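Local coordinates for hypothetical protein (Aquifex aeolicus, PDB 2HEK), which is an HD-domain protein of unproven function that binds zinc and GDP at separate sites and may act as a dGTPase, at residues S187-Y192 and V196-S201. Sequence-based numbering, arbitrary orientation.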
# COMPACT_ATOMS: atom_id res chain seq x y z
N SER A 187 11.21 0.71 -16.42
CA SER A 187 10.59 0.96 -17.74
C SER A 187 11.25 2.10 -18.53
O SER A 187 11.15 2.14 -19.77
CB SER A 187 9.07 1.21 -17.62
OG SER A 187 8.84 2.52 -17.15
N THR A 188 11.91 3.02 -17.83
CA THR A 188 12.56 4.15 -18.48
C THR A 188 14.05 3.93 -18.78
O THR A 188 14.73 4.85 -19.24
CB THR A 188 12.42 5.47 -17.66
OG1 THR A 188 13.12 5.35 -16.41
CG2 THR A 188 10.98 5.75 -17.43
N LEU A 189 14.56 2.72 -18.55
CA LEU A 189 15.98 2.46 -18.78
C LEU A 189 16.14 2.26 -20.27
O LEU A 189 15.21 1.80 -20.92
CB LEU A 189 16.49 1.21 -18.03
CG LEU A 189 16.44 1.27 -16.49
CD1 LEU A 189 16.99 -0.02 -15.83
CD2 LEU A 189 17.14 2.55 -15.96
N ARG A 190 17.31 2.62 -20.79
CA ARG A 190 17.63 2.41 -22.21
C ARG A 190 19.07 1.93 -22.28
O ARG A 190 19.85 2.21 -21.39
CB ARG A 190 17.55 3.73 -23.00
CG ARG A 190 16.21 4.44 -22.93
CD ARG A 190 15.15 3.76 -23.75
NE ARG A 190 13.92 4.55 -23.80
CZ ARG A 190 12.88 4.34 -22.98
NH1 ARG A 190 12.94 3.37 -22.06
NH2 ARG A 190 11.79 5.09 -23.07
N VAL A 191 19.41 1.20 -23.35
CA VAL A 191 20.82 0.96 -23.72
C VAL A 191 21.28 1.98 -24.79
O VAL A 191 20.68 2.10 -25.88
CB VAL A 191 21.01 -0.45 -24.31
CG1 VAL A 191 22.48 -0.73 -24.59
CG2 VAL A 191 20.41 -1.50 -23.38
N TYR A 192 22.32 2.72 -24.48
CA TYR A 192 22.84 3.70 -25.42
C TYR A 192 24.35 3.65 -25.36
O TYR A 192 24.94 3.70 -24.27
CB TYR A 192 22.26 5.08 -25.14
CG TYR A 192 22.56 6.10 -26.22
CD1 TYR A 192 21.69 6.28 -27.29
CD2 TYR A 192 23.69 6.89 -26.16
CE1 TYR A 192 21.96 7.20 -28.28
CE2 TYR A 192 23.96 7.83 -27.14
CZ TYR A 192 23.09 7.98 -28.20
OH TYR A 192 23.37 8.89 -29.19
N VAL A 196 23.83 1.11 -19.83
CA VAL A 196 22.47 1.24 -19.29
C VAL A 196 22.30 2.70 -18.86
O VAL A 196 23.06 3.20 -18.04
CB VAL A 196 22.22 0.29 -18.07
CG1 VAL A 196 20.77 0.49 -17.51
CG2 VAL A 196 22.43 -1.17 -18.47
N VAL A 197 21.34 3.39 -19.46
CA VAL A 197 21.14 4.82 -19.14
C VAL A 197 19.67 5.02 -18.77
O VAL A 197 18.88 4.11 -18.96
CB VAL A 197 21.53 5.75 -20.36
CG1 VAL A 197 22.98 5.52 -20.78
CG2 VAL A 197 20.63 5.53 -21.55
N VAL A 198 19.29 6.22 -18.31
CA VAL A 198 17.88 6.50 -18.02
C VAL A 198 17.34 7.47 -19.07
O VAL A 198 17.96 8.49 -19.32
CB VAL A 198 17.70 7.13 -16.60
CG1 VAL A 198 16.19 7.27 -16.22
CG2 VAL A 198 18.44 6.31 -15.53
N ASP A 199 16.23 7.15 -19.71
CA ASP A 199 15.53 8.11 -20.56
C ASP A 199 15.09 9.33 -19.74
O ASP A 199 14.80 9.23 -18.55
CB ASP A 199 14.31 7.48 -21.19
CG ASP A 199 13.75 8.33 -22.31
OD1 ASP A 199 14.47 8.52 -23.30
OD2 ASP A 199 12.61 8.84 -22.18
N GLU A 200 15.01 10.50 -20.36
CA GLU A 200 14.65 11.68 -19.61
C GLU A 200 13.26 11.56 -18.98
O GLU A 200 13.02 12.18 -17.98
CB GLU A 200 14.73 12.94 -20.48
CG GLU A 200 15.01 14.18 -19.65
CD GLU A 200 15.19 15.43 -20.47
OE1 GLU A 200 15.14 15.36 -21.73
OE2 GLU A 200 15.36 16.50 -19.85
N SER A 201 12.37 10.76 -19.55
CA SER A 201 11.05 10.53 -18.95
C SER A 201 11.15 9.81 -17.59
O SER A 201 10.16 9.69 -16.85
CB SER A 201 10.16 9.73 -19.89
OG SER A 201 10.71 8.44 -20.14
O HOH W 1 14.26 6.44 -25.67
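Arg190 and Val197 form the hydrogen-bonded pair of an antiparallel beta hairpin, Val197 N reaching Arg190 O at 2.7 Å and Arg190 N reaching Val197 O at 2.8 Å, and Asp199 N adds a third bond, to Thr188 O; strand 195-199 pairs beyond with strand 326-329. The hairpin shows how two faces of one sheet can differ. On the apolar face, Leu189 spreads over two valines: CD2 meets Val198 CG2 at 4.0 Å and CD1 approaches Val196 CG1, while Phe158 of a loop and Leu69 of helix 51-69 add to the packing. The other face is mixed, Val197 CG2 lying against Arg190 CB and Tyr192 CB. A bend at chi2 (-73°) folds the Arg190 chain back, bringing NH1 to hydrogen-bond Leu189 O from above its carbonyl plane, and Ser187 O in the guanidinium plane. Asp199 CB sits over one guanidinium face, offset toward the rim, with the carboxylate plane 16° away. Arg190 NH2 to Asp199 OD2 is a long salt bridge, 3.9 Å, no N-H pointing at the oxygen; a water joins Arg190 NE to Asp199 OD1. OD2 takes Ser201 OG and, in an Asx turn, Ser201 N. A leucine at Arg190 would probably leave Asp199 without its nearby positive charge and both carbonyls without this donor. NH1 thus fastens the arginine to its own segment, while Asp199 is met by packing, water and probably mainly electrostatic attraction.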